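Local coordinates for stage II sporulation E family protein (Thermanaerovibrio acidaminovorans, PDB 3RNR) that is of unknown function but belongs to the protein phosphatase 2C family and is therefore probably a serine/threonine phosphatase, at residues 38-43 with 47-52; 77-80 with 85-88. All blocks are in the same frame, centred on the assembly; numbering follows the deposited sequence.

Interaction 1 of 2, residues 38-43 with 47-52; sequences GVLDAG and LDAVLA
Val-39 and Ala-49 bring the two backbones together, their CA atoms 5.3 Å apart, where the last turn of helix 25-41 lies against the first turns of helix 46-63. Val-39 carries most of the contact, and its two methyl groups part, CG1 settling on Ala-49 and CG2 reaching toward Ala-52. With CG1 anti to the backbone N (chi1 164°), that methyl lies over the backbone of the second helix, 3.6 Å from Ala-49 N, and also meets Asp-48 CB at 3.9 Å. One turn further along helix 46-63, Val-39 CG2 lies 3.5 Å from Ala-52 CB. Leu-40, the next residue, approaches Ala-49 from the flank: both its CG and its CD2 stand 3.9 Å from Ala-49 CB, so that this methyl is touched by a valine and a leucine at once.

Asp-48 offers CB alone to the contact, while its carboxylate belongs to the exposed side of the helix. The turn between the helices opens with a Schellman motif: Gly-43, at positive phi, gives its N-H to Leu-40 O at 2.9 Å, and its carbonyl O accepts a hydrogen bond from Lys-10 NZ. Beyond the turn, Ser-45 OG accepts the backbone N-H of Asp-48 near the start of helix 46-63. Leu-40 also reaches Val-76 of strand 72-80, which ties the helix pair to the antiparallel sheet beneath it; on the far side of helix 25-41, Asp-41 OD1 is hydrogen-bonded to Ser-1 OG of the second subunit. Between the two helices the attraction is wholly apolar, and the small alanine side chains are what let the backbones come so near. The pairing therefore rests on the fit of small aliphatic groups, while the polar bonds nearby lie outside the interface between the helices.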
ATOM      1  N   GLY B  38       1.929   5.321  -6.620  1.00 25.91           N
ATOM      2  CA  GLY B  38       3.164   5.752  -7.249  1.00 28.76           C
ATOM      3  C   GLY B  38       3.607   7.128  -6.770  1.00 34.67           C
ATOM      4  O   GLY B  38       4.784   7.354  -6.491  1.00 34.17           O
ATOM      5  N   VAL B  39       2.660   8.051  -6.662  1.00 26.35           N
ATOM      6  CA  VAL B  39       2.961   9.403  -6.192  1.00 26.99           C
ATOM      7  C   VAL B  39       3.343   9.385  -4.709  1.00 24.45           C
ATOM      8  O   VAL B  39       4.362   9.943  -4.313  1.00 29.99           O
ATOM      9  CB  VAL B  39       1.755  10.358  -6.400  1.00 30.23           C
ATOM     10  CG1 VAL B  39       1.921  11.628  -5.565  1.00 26.09           C
ATOM     11  CG2 VAL B  39       1.608  10.712  -7.884  1.00 31.17           C
ATOM     12  N   LEU B  40       2.531   8.728  -3.896  1.00 24.49           N
ATOM     13  CA  LEU B  40       2.770   8.680  -2.448  1.00 26.48           C
ATOM     14  C   LEU B  40       4.102   8.019  -2.116  1.00 32.82           C
ATOM     15  O   LEU B  40       4.848   8.485  -1.252  1.00 36.44           O
ATOM     16  CB  LEU B  40       1.629   7.935  -1.747  1.00 27.31           C
ATOM     17  CG  LEU B  40       0.279   8.637  -1.916  1.00 25.76           C
ATOM     18  CD1 LEU B  40      -0.863   7.692  -1.554  1.00 25.97           C
ATOM     19  CD2 LEU B  40       0.256   9.904  -1.068  1.00 27.01           C
ATOM     20  N   ASP B  41       4.408   6.933  -2.810  1.00 29.08           N
ATOM     21  CA  ASP B  41       5.641   6.206  -2.527  1.00 29.88           C
ATOM     22  C   ASP B  41       6.859   7.060  -2.853  1.00 32.11           C
ATOM     23  O   ASP B  41       7.939   6.869  -2.291  1.00 34.62           O
ATOM     24  CB  ASP B  41       5.694   4.899  -3.308  1.00 26.96           C
ATOM     25  CG  ASP B  41       7.070   4.252  -3.249  1.00 43.33           C
ATOM     26  OD1 ASP B  41       7.405   3.647  -2.208  1.00 39.00           O
ATOM     27  OD2 ASP B  41       7.818   4.358  -4.239  1.00 40.86           O
ATOM     28  N   ALA B  42       6.673   8.011  -3.758  1.00 30.89           N
ATOM     29  CA  ALA B  42       7.757   8.897  -4.167  1.00 34.69           C
ATOM     30  C   ALA B  42       7.820  10.143  -3.287  1.00 41.44           C
ATOM     31  O   ALA B  42       8.633  11.025  -3.524  1.00 44.16           O
ATOM     32  CB  ALA B  42       7.623   9.278  -5.649  1.00 39.39           C
ATOM     33  N   GLY B  43       6.956  10.208  -2.277  1.00 40.26           N
ATOM     34  CA  GLY B  43       6.965  11.308  -1.326  1.00 41.51           C
ATOM     35  C   GLY B  43       6.024  12.453  -1.658  1.00 42.86           C
ATOM     36  O   GLY B  43       6.080  13.514  -1.035  1.00 42.71           O
ATOM     37  N   LEU B  47      -2.855  15.505  -2.287  1.00 26.53           N
ATOM     38  CA  LEU B  47      -3.442  16.216  -3.421  1.00 29.28           C
ATOM     39  C   LEU B  47      -2.804  15.812  -4.762  1.00 28.14           C
ATOM     40  O   LEU B  47      -3.506  15.603  -5.748  1.00 27.85           O
ATOM     41  CB  LEU B  47      -3.335  17.727  -3.231  1.00 30.21           C
ATOM     42  CG  LEU B  47      -3.806  18.602  -4.396  1.00 30.17           C
ATOM     43  CD1 LEU B  47      -5.290  18.350  -4.729  1.00 27.16           C
ATOM     44  CD2 LEU B  47      -3.592  20.082  -4.044  1.00 36.67           C
ATOM     45  N   ASP B  48      -1.475  15.754  -4.811  1.00 26.91           N
ATOM     46  CA  ASP B  48      -0.795  15.282  -6.008  1.00 29.16           C
ATOM     47  C   ASP B  48      -1.226  13.861  -6.367  1.00 25.97           C
ATOM     48  O   ASP B  48      -1.349  13.510  -7.542  1.00 30.63           O
ATOM     49  CB  ASP B  48       0.720  15.308  -5.818  1.00 29.44           C
ATOM     50  CG  ASP B  48       1.275  16.721  -5.779  1.00 44.14           C
ATOM     51  OD1 ASP B  48       0.663  17.631  -6.372  1.00 46.12           O
ATOM     52  OD2 ASP B  48       2.325  16.912  -5.150  1.00 44.62           O
ATOM     53  N   ALA B  49      -1.430  13.038  -5.347  1.00 23.80           N
ATOM     54  CA  ALA B  49      -1.849  11.655  -5.585  1.00 26.23           C
ATOM     55  C   ALA B  49      -3.250  11.632  -6.209  1.00 26.97           C
ATOM     56  O   ALA B  49      -3.513  10.877  -7.146  1.00 29.36           O
ATOM     57  CB  ALA B  49      -1.807  10.849  -4.282  1.00 22.99           C
ATOM     58  N   VAL B  50      -4.146  12.463  -5.695  1.00 25.81           N
ATOM     59  CA  VAL B  50      -5.478  12.595  -6.286  1.00 23.47           C
ATOM     60  C   VAL B  50      -5.403  13.088  -7.736  1.00 24.38           C
ATOM     61  O   VAL B  50      -6.058  12.547  -8.614  1.00 26.60           O
ATOM     62  CB  VAL B  50      -6.380  13.551  -5.460  1.00 30.65           C
ATOM     63  CG1 VAL B  50      -7.606  13.988  -6.287  1.00 26.10           C
ATOM     64  CG2 VAL B  50      -6.826  12.860  -4.177  1.00 25.75           C
ATOM     65  N   LEU B  51      -4.579  14.094  -7.987  1.00 26.24           N
ATOM     66  CA  LEU B  51      -4.456  14.638  -9.338  1.00 27.24           C
ATOM     67  C   LEU B  51      -3.876  13.607 -10.307  1.00 36.53           C
ATOM     68  O   LEU B  51      -4.293  13.536 -11.460  1.00 32.80           O
ATOM     69  CB  LEU B  51      -3.616  15.923  -9.335  1.00 30.66           C
ATOM     70  CG  LEU B  51      -4.263  17.089  -8.570  1.00 31.07           C
ATOM     71  CD1 LEU B  51      -3.313  18.298  -8.506  1.00 34.32           C
ATOM     72  CD2 LEU B  51      -5.603  17.494  -9.204  1.00 32.29           C
ATOM     73  N   ALA B  52      -2.923  12.801  -9.846  1.00 32.86           N
ATOM     74  CA  ALA B  52      -2.406  11.721 -10.691  1.00 32.36           C
ATOM     75  C   ALA B  52      -3.466  10.633 -10.959  1.00 27.44           C
ATOM     76  O   ALA B  52      -3.606  10.144 -12.092  1.00 29.45           O
ATOM     77  CB  ALA B  52      -1.119  11.116 -10.092  1.00 27.99           C
TER

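Interaction 2 of 2, residues 77-80 with 85-88; sequences AAVN and TLEW. With GOL (glycerol), chain K.
Thr-85 OG1 is held by two partners, the carboxylate of Asp-83 in the preceding turn and a glycerol, probably from the crystallisation liquor, whose O3 donates to OG1 at 2.7 Å. Chi1 of 56° sets this hydroxyl between the backbone N and carbonyl carbon, where it can reach both. Asn-80 holds the same glycerol through ND2, 2.6 Å from O2, while its OD1 accepts the backbone N-H groups of Arg-82 and Asp-83, so both ends of the amide are employed and its rotation is fixed.

Three backbone bonds join the strands. Asn-80 N meets Thr-85 O at 2.7 Å in the carbonyl plane, and Ala-78 and Glu-87 form a hydrogen-bonded pair, Glu-87 N lying 3.0 Å from Ala-78 O and Ala-78 N 2.9 Å from Glu-87 O.

Ala-77, Val-79, Leu-86 and Trp-88 share the opposite face to Ala-78 and Glu-87. There Leu-86 CD1 touches both Val-79 CG2 (3.8 Å) and Ala-77 CB (4.1 Å), and Ala-77 CB packs on Trp-88 CB (3.8 Å). Val-160 of the second sheet touches Ala-77 and Leu-86 on this face. The arrangement is an antiparallel beta hairpin in the sandwich of the protein phosphatase 2C fold.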
ATOM      1  N   ALA B  77      -4.298  10.163   2.756  1.00 23.36           N
ATOM      2  CA  ALA B  77      -3.651  11.013   3.737  1.00 23.44           C
ATOM      3  C   ALA B  77      -2.191  10.594   3.879  1.00 25.16           C
ATOM      4  O   ALA B  77      -1.822   9.467   3.547  1.00 24.28           O
ATOM      5  CB  ALA B  77      -4.384  10.939   5.071  1.00 20.49           C
ATOM      6  N   ALA B  78      -1.351  11.518   4.328  1.00 24.45           N
ATOM      7  CA  ALA B  78       0.054  11.194   4.520  1.00 26.45           C
ATOM      8  C   ALA B  78       0.539  11.945   5.738  1.00 33.87           C
ATOM      9  O   ALA B  78       0.180  13.103   5.930  1.00 27.62           O
ATOM     10  CB  ALA B  78       0.858  11.587   3.315  1.00 25.27           C
ATOM     11  N   VAL B  79       1.345  11.282   6.560  1.00 29.45           N
ATOM     12  CA  VAL B  79       1.928  11.928   7.722  1.00 27.87           C
ATOM     13  C   VAL B  79       3.422  12.059   7.493  1.00 34.34           C
ATOM     14  O   VAL B  79       4.089  11.083   7.176  1.00 34.09           O
ATOM     15  CB  VAL B  79       1.685  11.108   8.994  1.00 30.61           C
ATOM     16  CG1 VAL B  79       2.429  11.727  10.186  1.00 34.99           C
ATOM     17  CG2 VAL B  79       0.185  11.004   9.269  1.00 27.53           C
ATOM     18  N   ASN B  80       3.949  13.268   7.642  1.00 30.09           N
ATOM     19  CA  ASN B  80       5.375  13.459   7.477  1.00 32.31           C
ATOM     20  C   ASN B  80       6.038  13.009   8.768  1.00 31.79           C
ATOM     21  O   ASN B  80       5.773  13.563   9.840  1.00 38.85           O
ATOM     22  CB  ASN B  80       5.686  14.927   7.185  1.00 32.59           C
ATOM     23  CG  ASN B  80       7.163  15.169   6.927  1.00 42.39           C
ATOM     24  OD1 ASN B  80       8.016  14.776   7.719  1.00 41.40           O
ATOM     25  ND2 ASN B  80       7.468  15.794   5.804  1.00 44.68           N
ATOM     26  N   THR B  85       3.643  16.218  10.644  1.00 31.40           N
ATOM     27  CA  THR B  85       2.505  16.942  10.059  1.00 30.66           C
ATOM     28  C   THR B  85       1.681  16.075   9.108  1.00 30.44           C
ATOM     29  O   THR B  85       2.215  15.228   8.404  1.00 30.70           O
ATOM     30  CB  THR B  85       2.933  18.203   9.308  1.00 33.25           C
ATOM     31  OG1 THR B  85       3.896  17.850   8.311  1.00 35.39           O
ATOM     32  CG2 THR B  85       3.543  19.234  10.278  1.00 38.20           C
ATOM     33  N   LEU B  86       0.373  16.312   9.119  1.00 28.02           N
ATOM     34  CA  LEU B  86      -0.593  15.550   8.369  1.00 27.81           C
ATOM     35  C   LEU B  86      -1.176  16.353   7.206  1.00 27.83           C
ATOM     36  O   LEU B  86      -1.546  17.515   7.373  1.00 26.22           O
ATOM     37  CB  LEU B  86      -1.737  15.166   9.303  1.00 27.48           C
ATOM     38  CG  LEU B  86      -3.000  14.566   8.683  1.00 31.51           C
ATOM     39  CD1 LEU B  86      -2.699  13.191   8.101  1.00 24.95           C
ATOM     40  CD2 LEU B  86      -4.098  14.471   9.729  1.00 29.84           C
ATOM     41  N   GLU B  87      -1.264  15.723   6.036  1.00 25.80           N
ATOM     42  CA  GLU B  87      -2.048  16.272   4.927  1.00 24.04           C
ATOM     43  C   GLU B  87      -3.035  15.212   4.440  1.00 24.93           C
ATOM     44  O   GLU B  87      -2.820  14.021   4.653  1.00 24.61           O
ATOM     45  CB  GLU B  87      -1.151  16.694   3.760  1.00 24.38           C
ATOM     46  CG  GLU B  87      -0.192  17.843   4.103  1.00 27.54           C
ATOM     47  CD  GLU B  87       0.417  18.441   2.857  1.00 33.19           C
ATOM     48  OE1 GLU B  87       1.163  17.735   2.139  1.00 37.24           O
ATOM     49  OE2 GLU B  87       0.105  19.601   2.572  1.00 30.34           O
ATOM     50  N   TRP B  88      -4.102  15.637   3.770  1.00 23.62           N
ATOM     51  CA  TRP B  88      -5.089  14.676   3.281  1.00 25.53           C
ATOM     52  C   TRP B  88      -5.849  15.247   2.092  1.00 28.64           C
ATOM     53  O   TRP B  88      -5.828  16.464   1.844  1.00 21.22           O
ATOM     54  CB  TRP B  88      -6.064  14.256   4.396  1.00 23.09           C
ATOM     55  CG  TRP B  88      -6.769  15.431   5.038  1.00 21.46           C
ATOM     56  CD1 TRP B  88      -6.381  16.105   6.161  1.00 23.58           C
ATOM     57  CD2 TRP B  88      -7.975  16.064   4.583  1.00 25.62           C
ATOM     58  NE1 TRP B  88      -7.265  17.131   6.426  1.00 27.54           N
ATOM     59  CE2 TRP B  88      -8.244  17.132   5.466  1.00 25.17           C
ATOM     60  CE3 TRP B  88      -8.838  15.847   3.496  1.00 25.48           C
ATOM     61  CZ2 TRP B  88      -9.355  17.970   5.314  1.00 25.53           C
ATOM     62  CZ3 TRP B  88      -9.939  16.686   3.339  1.00 26.34           C
ATOM     63  CH2 TRP B  88     -10.187  17.737   4.243  1.00 26.19           C
TER
HETATM   64  C1  GOL K 212       4.832  18.839   3.054  1.00 82.62           C
HETATM   65  O1  GOL K 212       4.022  19.980   3.228  1.00 94.49           O
HETATM   66  C2  GOL K 212       4.403  17.737   4.019  1.00 66.38           C
HETATM   67  O2  GOL K 212       5.546  17.089   4.528  1.00 58.99           O
HETATM   68  C3  GOL K 212       3.567  18.312   5.158  1.00 50.39           C
HETATM   69  O3  GOL K 212       2.965  17.259   5.884  1.00 41.80           O

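In the fold
The two contacts belong to successive layers of the alpha-beta-alpha sandwich, with centres 12 Å apart and no direct touch. Interaction 1 joins two helices on the outside of the antiparallel sheet, partly buried and next to the second subunit; interaction 2 joins two central strands of that sheet and is buried, apart from its glycerol-bearing end. Helix 46-63 is followed in the chain by strand 72-80, and its Val-50 touches Val-76 there and Ala-89 and Val-91 on strand 85-91, while Ser-45 of the interhelical turn touches Glu-87. Their chemistry differs accordingly: between the helices the contact is aliphatic packing, whereas backbone hydrogen bonds align the strands and apolar side chains on one face meet the second sheet.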